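DUF574 domain-containing protein (PDB 2QE6) binds S-adenosylmethionine in a Rossmann-like methyltransferase fold and is probably a methyltransferase, though its methyl-accepting substrate is not known. Local coordinates at residues 197-200 / 205-208; 61-66 / 249-254; 141-144 / 148-151; 70-75 / 79-84; 181-186 / 228-233. The protein carries 1 engineered substitution. One frame throughout, in Å; residues are numbered along the deposited sequence.

Contact 1: 197-200 / 205-208. With SO4 (sulfate ion), chain C.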
# COMPACT_ATOMS: atom_id res chain seq x y z
N LEU A 197 2.03 8.69 -4.15
CA LEU A 197 2.10 10.11 -4.24
C LEU A 197 2.52 10.52 -5.65
O LEU A 197 3.50 9.98 -6.20
CB LEU A 197 3.10 10.60 -3.18
CG LEU A 197 3.37 12.09 -2.96
CD1 LEU A 197 2.08 12.91 -2.66
CD2 LEU A 197 4.37 12.17 -1.82
N VAL A 198 1.81 11.49 -6.23
CA VAL A 198 1.97 11.84 -7.66
C VAL A 198 2.44 13.28 -7.76
O VAL A 198 2.14 14.10 -6.90
CB VAL A 198 0.65 11.59 -8.50
CG1 VAL A 198 -0.43 12.61 -8.17
CG2 VAL A 198 0.96 11.56 -10.02
N ASP A 199 3.24 13.58 -8.77
CA ASP A 199 3.60 14.95 -9.15
C ASP A 199 2.87 15.21 -10.47
O ASP A 199 3.26 14.69 -11.51
CB ASP A 199 5.12 15.11 -9.34
CG ASP A 199 5.55 16.54 -9.63
OD1 ASP A 199 4.71 17.38 -9.92
OD2 ASP A 199 6.76 16.81 -9.59
N THR A 200 1.82 16.03 -10.41
CA THR A 200 1.17 16.56 -11.59
C THR A 200 1.30 18.10 -11.55
O THR A 200 0.45 18.82 -12.07
CB THR A 200 -0.30 16.12 -11.67
OG1 THR A 200 -0.98 16.50 -10.48
CG2 THR A 200 -0.43 14.58 -11.84
N GLN A 205 2.23 18.71 -3.64
CA GLN A 205 2.69 17.33 -3.88
C GLN A 205 4.16 17.20 -3.50
O GLN A 205 4.52 16.31 -2.76
CB GLN A 205 2.48 16.95 -5.35
CG GLN A 205 0.98 16.76 -5.72
CD GLN A 205 0.70 16.82 -7.20
OE1 GLN A 205 1.42 17.47 -7.98
NE2 GLN A 205 -0.39 16.20 -7.60
N GLN A 206 4.98 18.12 -3.99
CA GLN A 206 6.42 18.13 -3.72
C GLN A 206 6.72 18.61 -2.28
O GLN A 206 7.69 18.18 -1.69
CB GLN A 206 7.17 18.96 -4.73
CG GLN A 206 7.38 18.27 -6.15
CD GLN A 206 8.32 17.02 -6.13
OE1 GLN A 206 9.01 16.75 -5.15
NE2 GLN A 206 8.33 16.29 -7.24
N LYS A 207 5.87 19.47 -1.72
CA LYS A 207 5.97 19.87 -0.31
C LYS A 207 5.66 18.68 0.59
O LYS A 207 6.35 18.45 1.56
CB LYS A 207 5.02 21.02 -0.01
CG LYS A 207 5.31 21.73 1.29
CD LYS A 207 4.50 23.04 1.37
CE LYS A 207 4.96 23.91 2.50
NZ LYS A 207 4.24 25.20 2.46
N LEU A 208 4.66 17.89 0.24
CA LEU A 208 4.36 16.67 1.01
C LEU A 208 5.51 15.63 0.93
O LEU A 208 5.96 15.08 1.94
CB LEU A 208 3.06 16.05 0.51
CG LEU A 208 2.75 14.76 1.22
CD1 LEU A 208 2.77 14.94 2.75
CD2 LEU A 208 1.42 14.17 0.66
S SO4 C . 12.08 14.74 -7.93
O1 SO4 C . 12.79 15.36 -6.81
O2 SO4 C . 12.75 13.45 -8.22
O3 SO4 C . 10.66 14.41 -7.60
O4 SO4 C . 12.17 15.67 -9.09
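Gln205 reaches from the first turn of helix 203-216 over the backbone of Val198, its CB, CG and CD lying against Val198 O, and its chain, extended beyond CG (chi2 161°), carries the amide to Thr200. Gln205 OE1 accepts from Thr200 N at 2.9 Å, the donor standing 37° out of the carbonyl plane, while Gln205 NE2 gives a nearly straight bond to Thr200 OG1 at 3.0 Å. The two bonds to one residue fix the rotation of the amide, and further bonds of OE1 with Leu202 N and of NE2 with Gln263 O satisfy this buried group. Thr200 OG1 also pairs with Tyr243 OH. Farther out, Gln206 NE2 meets Asp199 OD2 at 2.9 Å, approaching from above the carboxylate plane; Gln206 NE2 also bonds to O3 of a sulfate ion, probably from the crystallisation liquor, at 3.0 Å. Asp199 OD1 turns to Gly201 N. Apolar contact is made by Leu197 CD1 on Leu208 CD2 at 3.6 Å. The loop after strand 191-197 is thus tied to the start of helix 203-216, with Pro224 and Ile227 of helix 224-229 and Met266 of strand 265-271 packing on Val198.

Contact 2: 61-66 / 249-254; sequences NRKVLV and PDEPVD. With SAM (S-adenosylmethionine), chain F.
Lys63 and Glu251 meet through their charged ends, Lys63 NZ lying 3.7 Å from Glu251 OE2, a long salt bridge at the protein surface that links helix 54-75 to the loop between strands 235-243 and 265-271. The lysine leaves the helix with CG anti to its carbonyl carbon and stays extended to NZ, which puts the ammonium group a full chain length from the helix. Glu251 comes at about a right angle to it; its CG is swung away from the backbone N (chi1 155°) and its chain is likewise extended as far as the carboxylate. Lys63 NZ has a second, weak ionic partner in Glu60, and the neighbouring Asp250 makes a salt bridge with Arg70, about two turns further along helix 54-75. Another side of the same helix faces the cofactor. The bends at chi2 and chi3 curl Arg62 toward the ligand, where Arg62 NH1 gives a hydrogen bond of 2.7 Å to SAM O, one of the carboxylate oxygens of S-adenosylmethionine. Arg62 NH2 holds Gln92 O. Leu65 CD1 lies 3.4 Å above one face of the Arg62 guanidinium, offset toward its rim. Asn61 ND2 reaches the other carboxylate oxygen, SAM OXT, at 2.8 Å, but at 125° the bond is weak; Tyr27 OH also bonds to ND2, and Thr195 OG1 to OD1. Cationic and amide groups shared between the two oxygens of the methionine carboxylate form the amino-acid end of the cofactor site in this probable methyltransferase of Rossmann-like fold.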
# COMPACT_ATOMS: atom_id res chain seq x y z
N ASN A 61 -7.07 6.56 -0.48
CA ASN A 61 -6.14 5.45 -0.71
C ASN A 61 -6.67 4.16 -0.11
O ASN A 61 -6.65 3.10 -0.76
CB ASN A 61 -4.76 5.81 -0.15
CG ASN A 61 -3.71 4.84 -0.55
OD1 ASN A 61 -3.45 4.63 -1.74
ND2 ASN A 61 -3.08 4.25 0.43
N ARG A 62 -7.23 4.24 1.09
CA ARG A 62 -7.90 3.06 1.66
C ARG A 62 -9.10 2.62 0.85
O ARG A 62 -9.29 1.44 0.66
CB ARG A 62 -8.32 3.30 3.11
CG ARG A 62 -7.12 3.52 4.01
CD ARG A 62 -6.09 2.41 3.87
NE ARG A 62 -6.69 1.12 4.22
CZ ARG A 62 -6.01 0.01 4.51
NH1 ARG A 62 -4.69 -0.00 4.47
NH2 ARG A 62 -6.68 -1.10 4.84
N LYS A 63 -9.92 3.55 0.40
CA LYS A 63 -11.06 3.22 -0.45
C LYS A 63 -10.62 2.57 -1.79
O LYS A 63 -11.26 1.66 -2.25
CB LYS A 63 -11.93 4.46 -0.73
CG LYS A 63 -12.77 5.02 0.45
CD LYS A 63 -13.39 6.34 -0.01
CE LYS A 63 -14.46 6.89 0.86
NZ LYS A 63 -14.80 8.27 0.33
N VAL A 64 -9.55 3.04 -2.44
CA VAL A 64 -9.11 2.37 -3.67
C VAL A 64 -8.49 1.02 -3.39
O VAL A 64 -8.56 0.12 -4.22
CB VAL A 64 -8.12 3.24 -4.54
CG1 VAL A 64 -6.76 3.27 -3.96
CG2 VAL A 64 -8.09 2.75 -5.96
N LEU A 65 -7.87 0.86 -2.22
CA LEU A 65 -7.35 -0.44 -1.81
C LEU A 65 -8.50 -1.44 -1.80
O LEU A 65 -8.39 -2.53 -2.35
CB LEU A 65 -6.71 -0.38 -0.42
CG LEU A 65 -6.14 -1.66 0.22
CD1 LEU A 65 -5.10 -1.21 1.24
CD2 LEU A 65 -7.23 -2.55 0.87
N VAL A 66 -9.61 -1.05 -1.19
CA VAL A 66 -10.78 -1.94 -1.10
C VAL A 66 -11.35 -2.27 -2.49
O VAL A 66 -11.60 -3.45 -2.82
CB VAL A 66 -11.87 -1.32 -0.19
CG1 VAL A 66 -13.18 -2.10 -0.32
CG2 VAL A 66 -11.43 -1.28 1.30
N PRO A 249 -14.56 3.88 -9.66
CA PRO A 249 -15.32 4.36 -8.52
C PRO A 249 -16.63 3.61 -8.37
O PRO A 249 -17.19 3.15 -9.36
CB PRO A 249 -15.58 5.84 -8.84
CG PRO A 249 -15.27 6.03 -10.22
CD PRO A 249 -14.49 4.86 -10.74
N ASP A 250 -17.11 3.44 -7.14
CA ASP A 250 -18.41 2.79 -6.94
C ASP A 250 -19.39 3.77 -6.28
O ASP A 250 -20.23 3.41 -5.46
CB ASP A 250 -18.29 1.42 -6.23
CG ASP A 250 -17.53 1.47 -4.91
OD1 ASP A 250 -17.45 2.53 -4.27
OD2 ASP A 250 -17.03 0.41 -4.50
N GLU A 251 -19.32 5.01 -6.74
CA GLU A 251 -19.83 6.18 -6.03
C GLU A 251 -19.51 7.32 -7.00
O GLU A 251 -18.48 7.28 -7.67
CB GLU A 251 -19.09 6.27 -4.68
CG GLU A 251 -18.95 7.62 -3.96
CD GLU A 251 -18.01 7.51 -2.73
OE1 GLU A 251 -18.23 6.60 -1.88
OE2 GLU A 251 -17.04 8.30 -2.61
N PRO A 252 -20.41 8.31 -7.13
CA PRO A 252 -20.22 9.22 -8.27
C PRO A 252 -19.00 10.12 -8.07
O PRO A 252 -18.70 10.54 -6.94
CB PRO A 252 -21.54 10.03 -8.31
CG PRO A 252 -22.46 9.38 -7.29
CD PRO A 252 -21.56 8.71 -6.30
N VAL A 253 -18.29 10.41 -9.16
CA VAL A 253 -17.05 11.20 -9.10
C VAL A 253 -16.76 11.84 -10.46
O VAL A 253 -16.83 11.19 -11.50
CB VAL A 253 -15.83 10.36 -8.64
CG1 VAL A 253 -15.58 9.30 -9.62
CG2 VAL A 253 -14.58 11.25 -8.47
N ASP A 254 -16.39 13.11 -10.39
CA ASP A 254 -16.24 13.98 -11.53
C ASP A 254 -14.76 14.37 -11.64
O ASP A 254 -14.21 15.04 -10.76
CB ASP A 254 -17.11 15.19 -11.23
CG ASP A 254 -17.14 16.18 -12.35
OD1 ASP A 254 -16.27 16.03 -13.25
OD2 ASP A 254 -18.03 17.09 -12.29
N SAM F . -0.28 -0.12 2.23
CA SAM F . -1.11 0.62 3.26
C SAM F . -2.13 1.49 2.55
O SAM F . -3.18 1.78 3.10
OXT SAM F . -1.89 1.93 1.41
CB SAM F . -0.34 1.55 4.21
CG SAM F . 0.38 2.74 3.56
SD SAM F . 1.46 3.72 4.65
CE SAM F . 1.15 2.75 6.15
C5' SAM F . 3.01 2.93 4.15
C4' SAM F . 3.47 1.61 4.80
O4' SAM F . 4.58 1.10 4.07
C3' SAM F . 3.95 1.76 6.25
O3' SAM F . 3.31 0.83 7.10
C2' SAM F . 5.46 1.55 6.22
O2' SAM F . 6.02 1.07 7.45
C1' SAM F . 5.56 0.63 5.01
N9 SAM F . 6.91 0.70 4.43
C8 SAM F . 7.56 1.79 3.86
N7 SAM F . 8.79 1.38 3.45
C5 SAM F . 8.91 0.04 3.75
C6 SAM F . 9.94 -0.87 3.52
N6 SAM F . 11.10 -0.45 2.94
N1 SAM F . 9.74 -2.18 3.94
C2 SAM F . 8.54 -2.60 4.56
N3 SAM F . 7.52 -1.68 4.79
C4 SAM F . 7.72 -0.39 4.37

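Contact 3: 141-144 / 148-151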
# COMPACT_ATOMS: atom_id res chain seq x y z
N GLU A 141 14.47 -10.62 -2.34
CA GLU A 141 15.02 -11.95 -2.15
C GLU A 141 14.64 -12.49 -0.79
O GLU A 141 14.20 -13.62 -0.69
CB GLU A 141 16.55 -11.95 -2.31
N TYR A 142 14.80 -11.69 0.25
CA TYR A 142 14.41 -12.14 1.59
C TYR A 142 12.88 -12.37 1.66
O TYR A 142 12.42 -13.40 2.15
CB TYR A 142 14.89 -11.14 2.66
CG TYR A 142 14.46 -11.52 4.06
CD1 TYR A 142 15.19 -12.43 4.82
CD2 TYR A 142 13.31 -10.98 4.61
CE1 TYR A 142 14.77 -12.79 6.08
CE2 TYR A 142 12.89 -11.32 5.87
CZ TYR A 142 13.61 -12.22 6.61
OH TYR A 142 13.14 -12.56 7.87
N ILE A 143 12.08 -11.43 1.16
CA ILE A 143 10.62 -11.56 1.29
C ILE A 143 10.09 -12.77 0.50
O ILE A 143 9.32 -13.58 1.02
CB ILE A 143 9.90 -10.25 0.89
CG1 ILE A 143 10.09 -9.20 1.99
CG2 ILE A 143 8.41 -10.48 0.66
CD1 ILE A 143 9.81 -7.80 1.51
N LEU A 144 10.54 -12.91 -0.74
CA LEU A 144 10.00 -13.94 -1.61
C LEU A 144 10.40 -15.35 -1.17
O LEU A 144 9.80 -16.34 -1.63
CB LEU A 144 10.40 -13.69 -3.06
CG LEU A 144 9.81 -12.42 -3.70
CD1 LEU A 144 10.56 -12.10 -4.99
CD2 LEU A 144 8.30 -12.58 -3.95
N ASP A 148 6.64 -17.81 5.42
CA ASP A 148 5.22 -17.43 5.35
C ASP A 148 4.84 -17.28 3.90
O ASP A 148 3.77 -17.76 3.50
CB ASP A 148 4.90 -16.16 6.14
CG ASP A 148 4.90 -16.37 7.66
OD1 ASP A 148 4.66 -17.49 8.15
OD2 ASP A 148 5.13 -15.38 8.38
N VAL A 149 5.73 -16.68 3.09
CA VAL A 149 5.53 -16.59 1.65
C VAL A 149 5.52 -17.96 0.99
O VAL A 149 4.57 -18.28 0.26
CB VAL A 149 6.54 -15.64 0.98
CG1 VAL A 149 6.46 -15.72 -0.53
CG2 VAL A 149 6.24 -14.24 1.42
N ARG A 150 6.54 -18.77 1.27
CA ARG A 150 6.66 -20.07 0.60
C ARG A 150 5.55 -21.04 0.95
O ARG A 150 5.10 -21.80 0.09
CB ARG A 150 8.06 -20.68 0.81
CG ARG A 150 9.13 -19.84 0.09
CD ARG A 150 10.16 -20.67 -0.66
NE ARG A 150 11.18 -21.18 0.26
CZ ARG A 150 12.50 -21.15 0.07
NH1 ARG A 150 13.04 -20.64 -1.04
NH2 ARG A 150 13.30 -21.65 1.00
N ARG A 151 5.05 -20.98 2.18
CA ARG A 151 3.94 -21.84 2.57
C ARG A 151 2.56 -21.30 2.17
O ARG A 151 1.59 -22.05 2.19
CB ARG A 151 3.97 -22.13 4.07
CG ARG A 151 3.36 -21.06 4.94
CD ARG A 151 3.68 -21.26 6.44
NE ARG A 151 3.13 -20.14 7.22
CZ ARG A 151 1.85 -20.00 7.57
NH1 ARG A 151 0.94 -20.94 7.26
NH2 ARG A 151 1.47 -18.93 8.27
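Val149 fits its branched end against carbonyls near the C-terminal end of helix 140-145, and with Leu144 and Ile143 it supplies most of the buried surface. Val149 CG2 lies 3.2 Å from Ile143 O, a close approach of methyl to carbonyl oxygen, and Val149 CG1 lies 3.6 Å from Leu144 O. With CG1 anti to the backbone N (chi1 171°), the two methyls divide between two successive carbonyls. Ile143 adds a looser side-chain touch, CG2 to Val149 CG2 at 4.4 Å. Leu144 takes part through its backbone oxygen, since its CB points away from helix 147-152; its side chain packs instead on Tyr182 and Ala185 of helix 175-185. At the outer margin Arg150 CG passes 4.0 Å from Leu144 O. Val149 also reaches Leu82 of strand 80-84, Phe133 of strand 130-134 and Phe155, which places the corner between the short helices over the sheet. A salt bridge of 3.2 Å from Arg151 NE to Asp148 OD1, in the guanidinium plane and on the anti side of the carboxylate, lies within helix 147-152 and does not cross the contact. Methyl groups against carbonyl oxygens give shape complementarity without directional bonding, and the contact between the two segments rests on van der Waals packing.

Contact 4: 70-75 / 79-84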
# COMPACT_ATOMS: atom_id res chain seq x y z
N ARG A 70 -11.12 -5.97 -4.18
CA ARG A 70 -12.39 -6.56 -4.59
C ARG A 70 -12.37 -6.94 -6.07
O ARG A 70 -12.86 -8.00 -6.45
CB ARG A 70 -13.56 -5.61 -4.30
CG ARG A 70 -14.93 -6.21 -4.60
CD ARG A 70 -16.07 -5.24 -4.32
NE ARG A 70 -15.98 -4.04 -5.15
CZ ARG A 70 -16.01 -2.79 -4.71
NH1 ARG A 70 -16.15 -2.52 -3.41
NH2 ARG A 70 -15.92 -1.79 -5.58
N PHE A 71 -11.79 -6.08 -6.92
CA PHE A 71 -11.63 -6.40 -8.34
C PHE A 71 -10.76 -7.66 -8.51
O PHE A 71 -11.11 -8.60 -9.23
CB PHE A 71 -11.01 -5.22 -9.11
CG PHE A 71 -10.40 -5.60 -10.43
CD1 PHE A 71 -11.18 -5.81 -11.54
CD2 PHE A 71 -9.02 -5.69 -10.57
CE1 PHE A 71 -10.60 -6.17 -12.78
CE2 PHE A 71 -8.44 -6.07 -11.78
CZ PHE A 71 -9.23 -6.30 -12.88
N LEU A 72 -9.64 -7.68 -7.82
CA LEU A 72 -8.66 -8.76 -7.96
C LEU A 72 -9.18 -10.10 -7.48
O LEU A 72 -9.02 -11.11 -8.17
CB LEU A 72 -7.39 -8.41 -7.19
CG LEU A 72 -6.51 -7.33 -7.80
CD1 LEU A 72 -5.48 -6.86 -6.80
CD2 LEU A 72 -5.88 -7.78 -9.15
N ALA A 73 -9.82 -10.10 -6.30
CA ALA A 73 -10.23 -11.36 -5.65
C ALA A 73 -11.53 -11.93 -6.22
O ALA A 73 -11.80 -13.14 -6.14
CB ALA A 73 -10.34 -11.15 -4.13
N GLY A 74 -12.35 -11.05 -6.79
CA GLY A 74 -13.62 -11.43 -7.38
C GLY A 74 -13.49 -11.63 -8.87
O GLY A 74 -13.27 -12.74 -9.34
N GLU A 75 -13.61 -10.53 -9.59
CA GLU A 75 -13.58 -10.49 -11.04
C GLU A 75 -12.32 -11.08 -11.67
O GLU A 75 -12.42 -11.91 -12.58
CB GLU A 75 -13.75 -9.03 -11.47
CG GLU A 75 -14.07 -8.82 -12.93
CD GLU A 75 -14.40 -7.36 -13.24
OE1 GLU A 75 -14.93 -6.65 -12.32
OE2 GLU A 75 -14.09 -6.92 -14.38
N SER A 79 -6.43 -15.63 -5.93
CA SER A 79 -6.58 -16.22 -4.60
C SER A 79 -5.36 -16.05 -3.71
O SER A 79 -5.38 -16.52 -2.61
CB SER A 79 -6.96 -17.71 -4.70
OG SER A 79 -8.17 -17.81 -5.39
N GLN A 80 -4.34 -15.30 -4.17
CA GLN A 80 -3.04 -15.21 -3.50
C GLN A 80 -2.60 -13.77 -3.56
O GLN A 80 -2.47 -13.26 -4.66
CB GLN A 80 -1.95 -16.01 -4.25
CG GLN A 80 -2.33 -17.42 -4.65
CD GLN A 80 -1.15 -18.27 -5.10
OE1 GLN A 80 -0.71 -19.16 -4.38
NE2 GLN A 80 -0.67 -18.04 -6.31
N PHE A 81 -2.40 -13.13 -2.41
CA PHE A 81 -1.97 -11.72 -2.36
C PHE A 81 -0.73 -11.59 -1.47
O PHE A 81 -0.64 -12.22 -0.40
CB PHE A 81 -3.08 -10.80 -1.79
CG PHE A 81 -4.36 -10.83 -2.58
CD1 PHE A 81 -5.20 -11.92 -2.51
CD2 PHE A 81 -4.68 -9.81 -3.42
CE1 PHE A 81 -6.37 -11.96 -3.26
CE2 PHE A 81 -5.86 -9.86 -4.18
CZ PHE A 81 -6.70 -10.91 -4.09
N LEU A 82 0.20 -10.76 -1.93
CA LEU A 82 1.35 -10.34 -1.15
C LEU A 82 1.27 -8.83 -0.98
O LEU A 82 1.37 -8.07 -1.94
CB LEU A 82 2.66 -10.74 -1.85
CG LEU A 82 3.96 -10.39 -1.13
CD1 LEU A 82 3.99 -10.95 0.30
CD2 LEU A 82 5.16 -10.90 -1.96
N ASP A 83 1.01 -8.40 0.24
CA ASP A 83 0.68 -7.02 0.52
C ASP A 83 1.89 -6.39 1.20
O ASP A 83 2.12 -6.54 2.42
CB ASP A 83 -0.57 -6.97 1.38
CG ASP A 83 -1.12 -5.54 1.63
OD1 ASP A 83 -0.53 -4.53 1.15
OD2 ASP A 83 -2.16 -5.45 2.35
N LEU A 84 2.68 -5.67 0.37
CA LEU A 84 3.96 -5.12 0.78
C LEU A 84 3.81 -3.70 1.34
O LEU A 84 3.31 -2.80 0.64
CB LEU A 84 4.88 -5.06 -0.43
CG LEU A 84 5.18 -6.43 -1.07
CD1 LEU A 84 5.93 -6.20 -2.39
CD2 LEU A 84 5.96 -7.37 -0.14
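This is a buried, wholly apolar contact of helix against sheet, formed where helix 54-75 leads through a short loop into strand 80-84, the middle one of the five parallel strands in the Rossmann-like fold of the S-adenosyl methyltransferases. The ring of Phe81 carries it from the strand side. CB of Phe81 points toward the helix, and with CG anti to the carbonyl carbon (chi1 -59°) the far end of the ring is set against Leu72 and Ala73. Leu72 CB comes to the ring edge, near its plane, 3.7 Å from Phe81 CE2, and Leu72 CD1 touches the same Phe81 CE2 at 4.0 Å. Ala73 CB meets the ring tip obliquely, 3.6 Å from Phe81 CZ. The small alanine lets the helix backbone come close to the ring, whose edge also faces Ala73 N in its plane. Nearby the helix widens into a pi-type turn at 71-75, and Leu72 is joined by a backbone hydrogen bond to Ile78 in the connecting loop. Around the ring, Val107 of strand 106-111 and Ala160 of strand 160-163 pack on Phe81; Ala160 also touches Leu72, and Ala98 and Val101 of helix 94-101 cover Ala73.

Contact 5: 181-186 / 228-233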
# COMPACT_ATOMS: atom_id res chain seq x y z
N ALA A 181 11.98 -6.93 -9.38
CA ALA A 181 12.11 -8.26 -8.77
C ALA A 181 10.74 -8.88 -8.48
O ALA A 181 10.53 -10.07 -8.65
CB ALA A 181 12.93 -8.17 -7.50
N TYR A 182 9.81 -8.09 -7.99
CA TYR A 182 8.49 -8.62 -7.66
C TYR A 182 7.71 -8.93 -8.96
O TYR A 182 7.00 -9.91 -9.00
CB TYR A 182 7.71 -7.63 -6.75
CG TYR A 182 8.32 -7.43 -5.36
CD1 TYR A 182 8.38 -8.47 -4.44
CD2 TYR A 182 8.86 -6.19 -4.97
CE1 TYR A 182 8.94 -8.32 -3.16
CE2 TYR A 182 9.44 -6.02 -3.68
CZ TYR A 182 9.47 -7.11 -2.79
OH TYR A 182 10.02 -7.01 -1.53
N ARG A 183 7.81 -8.09 -9.99
CA ARG A 183 7.14 -8.37 -11.28
C ARG A 183 7.67 -9.65 -11.89
O ARG A 183 6.90 -10.44 -12.43
CB ARG A 183 7.35 -7.23 -12.30
CG ARG A 183 6.62 -5.95 -11.96
CD ARG A 183 6.48 -5.04 -13.13
NE ARG A 183 7.74 -4.96 -13.83
CZ ARG A 183 8.69 -4.07 -13.62
NH1 ARG A 183 8.54 -3.09 -12.77
NH2 ARG A 183 9.81 -4.16 -14.32
N ASP A 184 8.99 -9.83 -11.79
CA ASP A 184 9.67 -10.99 -12.34
C ASP A 184 9.27 -12.27 -11.62
O ASP A 184 9.21 -13.30 -12.25
CB ASP A 184 11.20 -10.84 -12.31
CG ASP A 184 11.71 -9.83 -13.33
OD1 ASP A 184 10.94 -9.41 -14.21
OD2 ASP A 184 12.90 -9.45 -13.22
N ALA A 185 8.99 -12.20 -10.32
CA ALA A 185 8.52 -13.38 -9.55
C ALA A 185 7.18 -13.96 -9.98
O ALA A 185 6.90 -15.13 -9.76
CB ALA A 185 8.47 -13.09 -8.04
N LEU A 186 6.34 -13.14 -10.58
CA LEU A 186 4.97 -13.50 -10.88
C LEU A 186 4.78 -14.35 -12.13
O LEU A 186 5.47 -14.18 -13.14
CB LEU A 186 4.12 -12.23 -10.99
CG LEU A 186 3.99 -11.43 -9.68
CD1 LEU A 186 3.44 -10.00 -10.00
CD2 LEU A 186 3.14 -12.23 -8.64
N GLU A 228 3.56 4.81 -14.12
CA GLU A 228 3.20 3.82 -15.14
C GLU A 228 4.40 2.97 -15.51
O GLU A 228 4.28 1.77 -15.69
CB GLU A 228 2.69 4.46 -16.42
CG GLU A 228 1.34 5.17 -16.32
CD GLU A 228 0.94 5.88 -17.64
OE1 GLU A 228 1.34 5.33 -18.71
OE2 GLU A 228 0.24 6.93 -17.60
N ARG A 229 5.55 3.61 -15.59
CA ARG A 229 6.78 2.93 -15.94
C ARG A 229 7.11 1.78 -15.01
O ARG A 229 7.75 0.81 -15.43
CB ARG A 229 7.91 3.93 -15.93
CG ARG A 229 9.22 3.44 -16.46
CD ARG A 229 10.24 4.58 -16.47
NE ARG A 229 11.55 3.98 -16.34
CZ ARG A 229 12.23 3.86 -15.20
NH1 ARG A 229 11.78 4.36 -14.06
NH2 ARG A 229 13.41 3.25 -15.22
N GLN A 230 6.74 1.90 -13.75
CA GLN A 230 7.07 0.86 -12.75
C GLN A 230 6.17 -0.36 -12.87
O GLN A 230 6.39 -1.37 -12.21
CB GLN A 230 7.04 1.45 -11.34
CG GLN A 230 8.19 2.44 -11.09
CD GLN A 230 9.52 1.85 -11.30
OE1 GLN A 230 9.73 0.66 -11.03
NE2 GLN A 230 10.48 2.66 -11.82
N PHE A 231 5.18 -0.27 -13.75
CA PHE A 231 4.41 -1.44 -14.16
C PHE A 231 5.13 -2.25 -15.27
O PHE A 231 4.67 -3.31 -15.64
CB PHE A 231 3.00 -1.01 -14.59
CG PHE A 231 2.14 -0.53 -13.43
CD1 PHE A 231 2.18 0.79 -13.02
CD2 PHE A 231 1.34 -1.41 -12.72
CE1 PHE A 231 1.43 1.22 -11.94
CE2 PHE A 231 0.57 -0.98 -11.64
CZ PHE A 231 0.61 0.33 -11.26
N GLY A 232 6.27 -1.76 -15.79
CA GLY A 232 7.06 -2.53 -16.78
C GLY A 232 6.20 -2.94 -17.96
O GLY A 232 5.40 -2.17 -18.41
N ASP A 233 6.35 -4.17 -18.41
CA ASP A 233 5.53 -4.78 -19.49
C ASP A 233 4.14 -5.18 -19.10
O ASP A 233 3.45 -5.80 -19.89
CB ASP A 233 6.12 -6.15 -19.91
CG ASP A 233 7.50 -6.06 -20.48
OD1 ASP A 233 7.90 -4.97 -20.97
OD2 ASP A 233 8.18 -7.13 -20.44
O HOH W 1 10.82 -1.56 -12.00
O HOH W 2 7.77 -6.59 -16.55
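Hydrogen bonding centres on Arg183, which leaves helix 175-185 toward the type I turn Arg229-Gly232. Arg183 NH1 reaches Gln230 O at 2.8 Å, but the N-H...O angle of 127° makes the bond weak, and the oxygen lies oblique to the guanidinium plane. Water adds two bridges. One molecule, at the edge and in the guanidinium plane, accepts from Arg183 NH1 at 2.9 Å and donates to Gln230 OE1 at 2.7 Å. The second accepts a hydrogen bond from Arg183 NE and a weak, long one from Asp233 N. The amide nitrogen of Gln230 turns the other way, to Asp176 OD1. Van der Waals contact involves the same arginine side chain. Arg183 CD rests 3.5 Å from Phe231 O, and Gly232 CA lies 3.8 Å above the centre of one face of the Arg183 guanidinium. The bend at chi3 (-46°) lays the guanidinium along the turn. Gly232, with positive phi, ends the turn, its backbone alone set against that face. Phe231 turns its ring inward, onto Leu192 and Met194 of strand 191-197. The chemistry is that of a cation laid against backbone and water: the carbonyl of Gln230 and the waters would help to stabilise the positive charge, through one weak direct bond and solvent bridges.

Contact 4 is the fully buried one and contact 2 the surface one; contacts 1, 3 and 5 are partly buried. Contacts 2 and 4 both use helix 54-75, and the Asp250-Arg70 salt bridge joins them. Contacts 3, 4 and 5 meet in an apolar cluster, where Ile143 and Leu144 pack on Leu82, Leu84 and Tyr182. Contact 1 touches none of the others and lies on the opposite side of the chain's centre from contacts 3 and 4. The chemistry follows the place: methyl-to-carbonyl packing between two short helices in contact 3, side-chain packing of helix on strand in contact 4, an amide network in contact 1, arginine with water in contact 5, and a long ion pair in contact 2.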